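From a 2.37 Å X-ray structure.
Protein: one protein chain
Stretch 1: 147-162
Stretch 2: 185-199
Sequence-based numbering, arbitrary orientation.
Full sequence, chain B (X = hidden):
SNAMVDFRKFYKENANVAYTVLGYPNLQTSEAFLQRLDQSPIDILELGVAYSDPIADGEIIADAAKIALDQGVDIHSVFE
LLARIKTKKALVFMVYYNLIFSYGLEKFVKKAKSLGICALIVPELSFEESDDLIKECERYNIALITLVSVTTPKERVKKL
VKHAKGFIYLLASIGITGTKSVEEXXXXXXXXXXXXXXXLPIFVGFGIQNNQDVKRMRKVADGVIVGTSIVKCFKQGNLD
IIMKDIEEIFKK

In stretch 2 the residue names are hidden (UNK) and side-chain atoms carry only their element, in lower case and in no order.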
ATOM      1  N   LEU B 147       9.086   2.175  12.512  1.00 54.53           N
ATOM      2  CA  LEU B 147       8.867   3.279  11.620  1.00 56.62           C
ATOM      3  C   LEU B 147       8.519   4.503  12.374  1.00 57.62           C
ATOM      4  O   LEU B 147       7.717   4.431  13.287  1.00 59.81           O
ATOM      5  CB  LEU B 147       7.695   2.969  10.693  1.00 56.94           C
ATOM      6  CG  LEU B 147       8.060   2.256   9.409  1.00 59.05           C
ATOM      7  CD1 LEU B 147       8.913   0.974   9.655  1.00 58.79           C
ATOM      8  CD2 LEU B 147       6.782   1.933   8.702  1.00 61.64           C
ATOM      9  N   VAL B 148       9.089   5.641  12.007  1.00 57.78           N
ATOM     10  CA  VAL B 148       8.656   6.907  12.581  1.00 57.73           C
ATOM     11  C   VAL B 148       8.568   7.952  11.477  1.00 58.92           C
ATOM     12  O   VAL B 148       9.225   7.789  10.456  1.00 59.12           O
ATOM     13  CB  VAL B 148       9.555   7.384  13.770  1.00 58.25           C
ATOM     14  CG1 VAL B 148      10.091   6.204  14.560  1.00 56.75           C
ATOM     15  CG2 VAL B 148      10.690   8.265  13.312  1.00 58.49           C
ATOM     16  N   SER B 149       7.748   8.992  11.671  1.00 59.58           N
ATOM     17  CA  SER B 149       7.661  10.119  10.753  1.00 60.63           C
ATOM     18  C   SER B 149       8.160  11.362  11.398  1.00 62.67           C
ATOM     19  O   SER B 149       8.439  11.410  12.611  1.00 63.49           O
ATOM     20  CB  SER B 149       6.218  10.392  10.418  1.00 61.15           C
ATOM     21  OG  SER B 149       5.572   9.176  10.117  1.00 63.14           O
ATOM     22  N   VAL B 150       8.222  12.405  10.595  1.00 64.07           N
ATOM     23  CA  VAL B 150       8.608  13.709  11.060  1.00 65.50           C
ATOM     24  C   VAL B 150       7.563  14.234  12.060  1.00 66.33           C
ATOM     25  O   VAL B 150       7.867  15.070  12.918  1.00 67.49           O
ATOM     26  CB  VAL B 150       8.844  14.660   9.839  1.00 67.28           C
ATOM     27  CG1 VAL B 150       8.751  16.125  10.223  1.00 69.25           C
ATOM     28  CG2 VAL B 150      10.193  14.385   9.210  1.00 66.28           C
ATOM     29  N   THR B 151       6.345  13.704  11.975  1.00 65.42           N
ATOM     30  CA  THR B 151       5.226  14.219  12.773  1.00 65.63           C
ATOM     31  C   THR B 151       4.886  13.369  13.988  1.00 63.31           C
ATOM     32  O   THR B 151       4.044  13.765  14.779  1.00 64.26           O
ATOM     33  CB  THR B 151       3.933  14.203  11.946  1.00 66.32           C
ATOM     34  OG1 THR B 151       3.781  12.893  11.396  1.00 66.11           O
ATOM     35  CG2 THR B 151       3.964  15.236  10.826  1.00 68.45           C
ATOM     36  N   THR B 152       5.468  12.182  14.094  1.00 60.72           N
ATOM     37  CA  THR B 152       5.191  11.303  15.214  1.00 59.52           C
ATOM     38  C   THR B 152       5.600  12.044  16.449  1.00 59.32           C
ATOM     39  O   THR B 152       6.705  12.556  16.478  1.00 59.70           O
ATOM     40  CB  THR B 152       5.983   9.995  15.158  1.00 58.17           C
ATOM     41  OG1 THR B 152       5.675   9.309  13.947  1.00 58.92           O
ATOM     42  CG2 THR B 152       5.601   9.098  16.316  1.00 57.84           C
ATOM     43  N   PRO B 153       4.688  12.157  17.444  1.00 59.05           N
ATOM     44  CA  PRO B 153       4.927  12.863  18.706  1.00 59.74           C
ATOM     45  C   PRO B 153       6.222  12.481  19.395  1.00 59.44           C
ATOM     46  O   PRO B 153       6.608  11.310  19.386  1.00 57.69           O
ATOM     47  CB  PRO B 153       3.736  12.442  19.574  1.00 59.57           C
ATOM     48  CG  PRO B 153       2.614  12.290  18.591  1.00 60.37           C
ATOM     49  CD  PRO B 153       3.280  11.730  17.321  1.00 58.40           C
ATOM     50  N   LYS B 154       6.884  13.465  19.996  1.00 61.74           N
ATOM     51  CA  LYS B 154       8.159  13.218  20.688  1.00 62.81           C
ATOM     52  C   LYS B 154       8.039  12.025  21.627  1.00 62.20           C
ATOM     53  O   LYS B 154       8.817  11.088  21.509  1.00 62.06           O
ATOM     54  CB  LYS B 154       8.683  14.454  21.440  1.00 64.91           C
ATOM     55  CG  LYS B 154      10.154  14.302  21.847  1.00 66.25           C
ATOM     56  CD  LYS B 154      10.538  15.152  23.036  1.00 71.08           C
ATOM     57  CE  LYS B 154      10.831  16.599  22.628  1.00 73.51           C
ATOM     58  NZ  LYS B 154      10.547  17.500  23.773  1.00 76.10           N
ATOM     59  N   GLU B 155       7.026  12.032  22.501  1.00 62.78           N
ATOM     60  CA  GLU B 155       6.820  10.943  23.459  1.00 62.21           C
ATOM     61  C   GLU B 155       6.508   9.590  22.787  1.00 61.38           C
ATOM     62  O   GLU B 155       6.861   8.529  23.301  1.00 61.93           O
ATOM     63  CB  GLU B 155       5.748  11.325  24.475  1.00 62.16           C
ATOM     64  CG  GLU B 155       4.293  11.276  23.959  1.00 62.75           C
ATOM     65  CD  GLU B 155       3.838  12.555  23.235  1.00 65.75           C
ATOM     66  OE1 GLU B 155       4.675  13.510  23.073  1.00 64.82           O
ATOM     67  OE2 GLU B 155       2.634  12.591  22.832  1.00 63.17           O
ATOM     68  N   ARG B 156       5.857   9.613  21.638  1.00 61.01           N
ATOM     69  CA  ARG B 156       5.571   8.376  20.936  1.00 60.88           C
ATOM     70  C   ARG B 156       6.882   7.828  20.316  1.00 60.57           C
ATOM     71  O   ARG B 156       7.085   6.622  20.201  1.00 58.96           O
ATOM     72  CB  ARG B 156       4.439   8.612  19.907  1.00 61.16           C
ATOM     73  CG  ARG B 156       4.160   7.438  18.947  1.00 62.92           C
ATOM     74  CD  ARG B 156       3.164   6.431  19.509  1.00 64.54           C
ATOM     75  NE  ARG B 156       2.872   5.358  18.555  1.00 63.60           N
ATOM     76  CZ  ARG B 156       2.531   4.106  18.890  1.00 63.58           C
ATOM     77  NH1 ARG B 156       2.431   3.739  20.178  1.00 60.75           N
ATOM     78  NH2 ARG B 156       2.286   3.210  17.926  1.00 59.35           N
ATOM     79  N   VAL B 157       7.799   8.728  19.981  1.00 62.23           N
ATOM     80  CA  VAL B 157       9.079   8.327  19.398  1.00 62.89           C
ATOM     81  C   VAL B 157       9.968   7.683  20.473  1.00 63.55           C
ATOM     82  O   VAL B 157      10.553   6.620  20.256  1.00 63.68           O
ATOM     83  CB  VAL B 157       9.811   9.549  18.731  1.00 64.00           C
ATOM     84  CG1 VAL B 157      11.247   9.212  18.345  1.00 62.43           C
ATOM     85  CG2 VAL B 157       9.019  10.070  17.539  1.00 62.98           C
ATOM     86  N   LYS B 158      10.085   8.347  21.615  1.00 64.57           N
ATOM     87  CA  LYS B 158      10.823   7.805  22.762  1.00 65.38           C
ATOM     88  C   LYS B 158      10.331   6.372  23.058  1.00 63.96           C
ATOM     89  O   LYS B 158      11.122   5.433  23.152  1.00 64.12           O
ATOM     90  CB  LYS B 158      10.696   8.750  23.966  1.00 65.95           C
ATOM     91  CG  LYS B 158      11.209   8.221  25.301  1.00 70.42           C
ATOM     92  CD  LYS B 158      11.577   9.379  26.264  1.00 74.27           C
ATOM     93  CE  LYS B 158      11.809   8.915  27.720  1.00 79.99           C
ATOM     94  NZ  LYS B 158      13.112   8.188  27.967  1.00 80.56           N
ATOM     95  N   LYS B 159       9.023   6.206  23.158  1.00 62.75           N
ATOM     96  CA  LYS B 159       8.443   4.897  23.370  1.00 62.18           C
ATOM     97  C   LYS B 159       8.693   3.863  22.229  1.00 60.48           C
ATOM     98  O   LYS B 159       8.945   2.683  22.503  1.00 60.57           O
ATOM     99  CB  LYS B 159       6.958   5.062  23.689  1.00 62.37           C
ATOM    100  CG  LYS B 159       6.156   3.815  23.577  1.00 63.55           C
ATOM    101  CD  LYS B 159       4.644   4.091  23.640  1.00 67.49           C
ATOM    102  CE  LYS B 159       3.853   2.870  23.103  1.00 66.98           C
ATOM    103  NZ  LYS B 159       4.123   1.618  23.907  1.00 68.57           N
ATOM    104  N   LEU B 160       8.652   4.278  20.964  1.00 59.06           N
ATOM    105  CA  LEU B 160       8.884   3.317  19.877  1.00 57.20           C
ATOM    106  C   LEU B 160      10.347   2.899  19.763  1.00 56.72           C
ATOM    107  O   LEU B 160      10.641   1.740  19.413  1.00 55.12           O
ATOM    108  CB  LEU B 160       8.381   3.861  18.549  1.00 56.84           C
ATOM    109  CG  LEU B 160       6.855   3.832  18.404  1.00 59.17           C
ATOM    110  CD1 LEU B 160       6.400   4.892  17.398  1.00 61.16           C
ATOM    111  CD2 LEU B 160       6.340   2.446  17.984  1.00 59.46           C
ATOM    112  N   VAL B 161      11.266   3.815  20.061  1.00 56.46           N
ATOM    113  CA  VAL B 161      12.663   3.534  19.749  1.00 57.52           C
ATOM    114  C   VAL B 161      13.519   3.086  20.917  1.00 59.76           C
ATOM    115  O   VAL B 161      14.508   2.402  20.730  1.00 60.30           O
ATOM    116  CB  VAL B 161      13.363   4.682  18.983  1.00 57.46           C
ATOM    117  CG1 VAL B 161      12.567   5.041  17.745  1.00 55.58           C
ATOM    118  CG2 VAL B 161      13.572   5.887  19.863  1.00 58.41           C
ATOM    119  N   LYS B 162      13.142   3.448  22.129  1.00 62.12           N
ATOM    120  CA  LYS B 162      13.998   3.153  23.286  1.00 64.40           C
ATOM    121  C   LYS B 162      14.408   1.681  23.304  1.00 64.52           C
ATOM    122  O   LYS B 162      15.540   1.360  23.676  1.00 65.78           O
ATOM    123  CB  LYS B 162      13.295   3.531  24.590  1.00 64.66           C
ATOM    124  CG  LYS B 162      14.171   3.532  25.819  1.00 66.33           C
ATOM    125  CD  LYS B 162      13.325   3.551  27.109  1.00 65.13           C
ATOM    126  CE  LYS B 162      14.196   3.322  28.356  1.00 64.42           C
ATOM    127  NZ  LYS B 162      14.470   4.601  29.036  1.00 65.53           N
ATOM    128  N   UNK B 185      15.848  20.530   6.637  1.00 89.64           N
ATOM    129  CA  UNK B 185      16.159  20.887   8.052  1.00 87.99           C
ATOM    130  C   UNK B 185      15.212  20.301   9.129  1.00 84.30           C
ATOM    131  O   UNK B 185      15.646  19.914  10.222  1.00 82.28           O
ATOM    132  c   UNK B 185      16.287  22.409   8.215  1.00 91.33           C
ATOM    133  N   UNK B 186      13.925  20.222   8.818  1.00 82.43           N
ATOM    134  CA  UNK B 186      12.985  19.550   9.697  1.00 79.85           C
ATOM    135  C   UNK B 186      13.443  18.129  10.023  1.00 77.34           C
ATOM    136  O   UNK B 186      13.372  17.692  11.189  1.00 76.39           O
ATOM    137  c   UNK B 186      11.601  19.494   9.073  1.00 79.48           C
ATOM    138  c   UNK B 186       9.740  21.016   8.185  1.00 84.41           C
ATOM    139  c   UNK B 186      10.647  18.759   9.993  1.00 76.45           C
ATOM    140  c   UNK B 186      11.125  20.914   8.771  1.00 83.28           C
ATOM    141  N   UNK B 187      13.921  17.430   8.992  1.00 75.93           N
ATOM    142  CA  UNK B 187      14.361  16.044   9.104  1.00 73.92           C
ATOM    143  C   UNK B 187      15.563  15.907  10.015  1.00 74.18           C
ATOM    144  O   UNK B 187      15.604  15.022  10.877  1.00 73.12           O
ATOM    145  c   UNK B 187      13.562  14.856   6.913  1.00 71.19           C
ATOM    146  c   UNK B 187      13.339  13.387   7.268  1.00 67.07           C
ATOM    147  c   UNK B 187      13.844  15.021   5.430  1.00 75.35           C
ATOM    148  c   UNK B 187      14.713  15.455   7.716  1.00 73.23           C
ATOM    149  N   UNK B 188      16.550  16.764   9.808  1.00 75.59           N
ATOM    150  CA  UNK B 188      17.684  16.816  10.704  1.00 76.66           C
ATOM    151  C   UNK B 188      17.270  17.085  12.155  1.00 76.35           C
ATOM    152  O   UNK B 188      17.954  16.621  13.087  1.00 76.29           O
ATOM    153  n   UNK B 188      21.910  18.030   8.604  1.00 84.43           N
ATOM    154  c   UNK B 188      18.691  17.851  10.222  1.00 79.65           C
ATOM    155  c   UNK B 188      20.638  18.366   8.684  1.00 84.63           C
ATOM    156  c   UNK B 188      19.698  17.302   9.215  1.00 80.85           C
ATOM    157  o   UNK B 188      20.223  19.477   8.344  1.00 88.97           O
ATOM    158  N   UNK B 189      16.156  17.810  12.343  1.00 76.09           N
ATOM    159  CA  UNK B 189      15.573  17.967  13.687  1.00 75.35           C
ATOM    160  C   UNK B 189      15.044  16.662  14.197  1.00 72.20           C
ATOM    161  O   UNK B 189      15.300  16.297  15.341  1.00 71.65           O
ATOM    162  c   UNK B 189      14.893  20.358  14.168  1.00 79.87           C
ATOM    163  o   UNK B 189      14.241  20.925  15.077  1.00 81.56           O
ATOM    164  o   UNK B 189      15.900  20.862  13.622  1.00 80.28           O
ATOM    165  c   UNK B 189      14.435  18.981  13.722  1.00 76.88           C
ATOM    166  N   UNK B 190      14.309  15.942  13.354  1.00 69.84           N
ATOM    167  CA  UNK B 190      13.718  14.695  13.820  1.00 66.60           C
ATOM    168  C   UNK B 190      14.791  13.635  14.139  1.00 66.10           C
ATOM    169  O   UNK B 190      14.683  12.896  15.139  1.00 65.76           O
ATOM    170  c   UNK B 190      10.904  13.828  14.577  1.00 62.44           C
ATOM    171  c   UNK B 190      12.647  14.185  12.854  1.00 64.96           C
ATOM    172  n   UNK B 190       8.990  13.631  16.062  1.00 63.95           N
ATOM    173  c   UNK B 190      11.728  13.145  13.467  1.00 61.64           C
ATOM    174  c   UNK B 190       9.845  12.914  15.121  1.00 58.45           C
ATOM    175  N   UNK B 191      15.834  13.592  13.318  1.00 66.00           N
ATOM    176  CA  UNK B 191      17.002  12.734  13.544  1.00 65.53           C
ATOM    177  C   UNK B 191      17.685  12.987  14.892  1.00 66.69           C
ATOM    178  O   UNK B 191      17.850  12.053  15.687  1.00 65.93           O
ATOM    179  c   UNK B 191      19.399  12.415  12.765  1.00 66.81           C
ATOM    180  c   UNK B 191      18.014  12.869  12.365  1.00 67.08           C
ATOM    181  c   UNK B 191      17.493  12.111  11.132  1.00 63.85           C
ATOM    182  N   UNK B 192      18.052  14.243  15.153  1.00 68.60           N
ATOM    183  CA  UNK B 192      18.551  14.663  16.452  1.00 69.92           C
ATOM    184  C   UNK B 192      17.667  14.138  17.600  1.00 69.28           C
ATOM    185  O   UNK B 192      18.159  13.579  18.591  1.00 70.20           O
ATOM    186  c   UNK B 192      19.476  16.774  17.657  1.00 76.18           C
ATOM    187  c   UNK B 192      20.962  18.673  18.189  1.00 84.10           C
ATOM    188  n   UNK B 192      21.024  20.013  18.857  1.00 83.74           N
ATOM    189  c   UNK B 192      19.588  18.277  17.646  1.00 78.83           C
ATOM    190  c   UNK B 192      18.611  16.193  16.492  1.00 73.03           C
ATOM    191  N   UNK B 193      16.355  14.301  17.456  1.00 67.91           N
ATOM    192  CA  UNK B 193      15.400  13.895  18.466  1.00 66.18           C
ATOM    193  C   UNK B 193      15.484  12.384  18.705  1.00 64.89           C
ATOM    194  O   UNK B 193      15.568  11.935  19.850  1.00 65.31           O
ATOM    195  o   UNK B 193      11.267  15.572  18.550  1.00 70.81           O
ATOM    196  c   UNK B 193      13.987  14.329  18.038  1.00 65.53           C
ATOM    197  c   UNK B 193      12.874  13.864  18.956  1.00 64.69           C
ATOM    198  o   UNK B 193      10.651  13.519  18.231  1.00 64.43           O
ATOM    199  c   UNK B 193      11.509  14.355  18.542  1.00 66.04           C
ATOM    200  N   UNK B 194      15.470  11.604  17.626  1.00 63.50           N
ATOM    201  CA  UNK B 194      15.565  10.167  17.734  1.00 61.80           C
ATOM    202  C   UNK B 194      16.893   9.818  18.375  1.00 64.27           C
ATOM    203  O   UNK B 194      16.941   8.991  19.298  1.00 64.36           O
ATOM    204  c   UNK B 194      15.512   7.974  16.532  1.00 58.26           C
ATOM    205  c   UNK B 194      14.225   9.935  15.650  1.00 58.87           C
ATOM    206  c   UNK B 194      14.222   9.682  14.171  1.00 58.12           C
ATOM    207  c   UNK B 194      15.488   9.493  16.374  1.00 60.23           C
ATOM    208  N   UNK B 195      17.966  10.456  17.908  1.00 66.08           N
ATOM    209  CA  UNK B 195      19.282  10.206  18.480  1.00 68.76           C
ATOM    210  C   UNK B 195      19.266  10.296  19.993  1.00 70.66           C
ATOM    211  O   UNK B 195      19.881   9.462  20.655  1.00 72.33           O
ATOM    212  n   UNK B 195      22.673  12.117  13.221  1.00 79.10           N
ATOM    213  c   UNK B 195      21.816  11.230  15.826  1.00 75.47           C
ATOM    214  n   UNK B 195      22.195  10.380  14.690  1.00 76.97           N
ATOM    215  n   UNK B 195      22.893   9.912  12.553  1.00 79.44           N
ATOM    216  c   UNK B 195      20.361  11.118  17.890  1.00 70.53           C
ATOM    217  c   UNK B 195      22.586  10.810  13.491  1.00 78.96           C
ATOM    218  c   UNK B 195      21.274  10.368  16.952  1.00 70.94           C
ATOM    219  N   UNK B 196      18.549  11.263  20.561  1.00 70.87           N
ATOM    220  CA  UNK B 196      18.575  11.400  22.006  1.00 72.01           C
ATOM    221  C   UNK B 196      17.805  10.304  22.780  1.00 70.72           C
ATOM    222  O   UNK B 196      17.700  10.388  24.001  1.00 71.37           O
ATOM    223  o   UNK B 196      16.680  12.782  22.626  1.00 73.07           O
ATOM    224  c   UNK B 196      18.086  12.785  22.425  1.00 73.57           C
ATOM    225  N   UNK B 197      17.290   9.297  22.071  1.00 68.78           N
ATOM    226  CA  UNK B 197      16.519   8.184  22.655  1.00 67.44           C
ATOM    227  C   UNK B 197      17.107   6.800  22.325  1.00 67.09           C
ATOM    228  O   UNK B 197      16.898   5.813  23.065  1.00 66.37           O
ATOM    229  c   UNK B 197      14.296   9.445  22.592  1.00 67.89           C
ATOM    230  c   UNK B 197      12.846  11.720  23.447  1.00 69.69           C
ATOM    231  c   UNK B 197      13.770  11.134  24.290  1.00 69.36           C
ATOM    232  c   UNK B 197      15.073   8.221  22.154  1.00 65.70           C
ATOM    233  c   UNK B 197      13.361  10.028  21.742  1.00 66.58           C
ATOM    234  c   UNK B 197      12.635  11.160  22.152  1.00 69.94           C
ATOM    235  c   UNK B 197      14.473   9.991  23.872  1.00 68.26           C
ATOM    236  N   UNK B 198      17.787   6.718  21.177  1.00 66.73           N
ATOM    237  CA  UNK B 198      18.437   5.483  20.749  1.00 66.19           C
ATOM    238  C   UNK B 198      19.759   5.703  20.019  1.00 67.49           C
ATOM    239  O   UNK B 198      20.032   6.778  19.461  1.00 67.78           O
ATOM    240  c   UNK B 198      17.301   5.153  18.488  1.00 63.14           C
ATOM    241  c   UNK B 198      17.527   4.571  19.888  1.00 64.13           C
ATOM    242  o   UNK B 198      18.131   3.276  19.781  1.00 63.72           O
ATOM    243  N   UNK B 199      20.566   4.646  20.029  1.00 68.02           N
ATOM    244  CA  UNK B 199      21.863   4.645  19.373  1.00 69.51           C
ATOM    245  C   UNK B 199      21.883   3.929  18.008  1.00 67.14           C
ATOM    246  O   UNK B 199      22.911   3.943  17.307  1.00 67.99           O
ATOM    247  c   UNK B 199      22.889   4.067  20.343  1.00 72.25           C
ATOM    248  o   UNK B 199      23.911   5.701  21.765  1.00 78.50           O
ATOM    249  c   UNK B 199      22.992   4.900  21.618  1.00 76.10           C
ATOM    250  n   UNK B 199      22.011   4.749  22.522  1.00 77.72           N
TER

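Position 185 carries a single side-chain carbon, CB, which lies 10.0 Å from Val150 CG1, out of reach; one carbon and nothing more is alanine, Ala185. At 186 there are four carbons, forked at the first, with one arm two carbons long. The short arm ends 3.3 Å from Val150 CG1, a tight apolar contact, and the pattern is isoleucine: Ile186, its CG2 being that atom. Position 187 also has four carbons, but the fork comes at the second. Its CA-to-CB bond points sideways, yet its end comes nearer, placing one end carbon of 187 3.8 Å from Val150 CG2. It is leucine, Leu187, and that carbon is CD2.

Position 188 shows three carbons, the third bearing one oxygen and one nitrogen, an amide: Gln188. Position 189 has two carbons, the second with two oxygens, a carboxylate: Asp189. Neither reaches stretch 1.

At 190 four carbons run in a row to a nitrogen. That nitrogen lies 2.6 Å from Thr152 O, and the chain's last carbon is 3.2 Å from Ser149 O. An unbranched chain ending in nitrogen is lysine, and Lys190 NZ donates a hydrogen bond to Thr152 O. Its chi2 is p while chi1, chi3 and chi4 are t, so the chain has one bend in an otherwise extended path.

Position 191 has one carbon carrying two more, hence Val191, and 192 repeats the four-carbon, one-nitrogen chain, hence Lys192; both side chains stay clear of stretch 1. At 193, three carbons end in two oxygens, one of them 3.5 Å from Lys154 CA. This is Glu193, whose OE1 lies 2.7 Å from Lys190 NZ in a salt bridge within the helix. The same ammonium group therefore serves a carboxylate and a backbone carbonyl.

Position 194 again has four carbons forked at the first, with one two-carbon arm. The arm's end carbon is 3.9 Å from Val148 CG2, and its first carbon is 4.1 Å from Val157 CG1: Ile194, with CD1 and CG1. Position 195 has three carbons, a nitrogen, then a carbon with two nitrogens, a guanidinium: Arg195, whose CA-to-CB bond points away from stretch 1 and whose side chain makes no contact with it. At 196, one carbon and one oxygen give Ser196, whose OG donates to Glu193 O at 3.1 Å.

Position 197 has one carbon followed by a six-carbon ring without a heteroatom. Lys158 CB sits 3.5 Å from the centroid of the 197 ring, 9° off its normal, a CH-pi contact over the face, while Val157 CG1 lies at the edge, 4.1 Å from a ring carbon of 197. This is Phe197, and that carbon is CD2. At 198, one carbon bears an oxygen and a carbon, and 198 CB is 3.8 Å from Val161 O: Thr198. Position 199, beyond reach, has two carbons, the second carrying one oxygen and one nitrogen, hence Asn199.

The two stretches bury 734 Å², both sides summed; their helices, 154-161 and 185-195, differ in direction by 51° and their axes approach to 10.2 Å. Val148, Val150, Val157 and Val161 meet Ile186, Leu187, Ile194 and Phe197 in apolar packing. Lys190 adds the polar tie, joining the helix to the loop at Thr152.

Stretch 2 (185-199) AILQDKVKEIRSFTN
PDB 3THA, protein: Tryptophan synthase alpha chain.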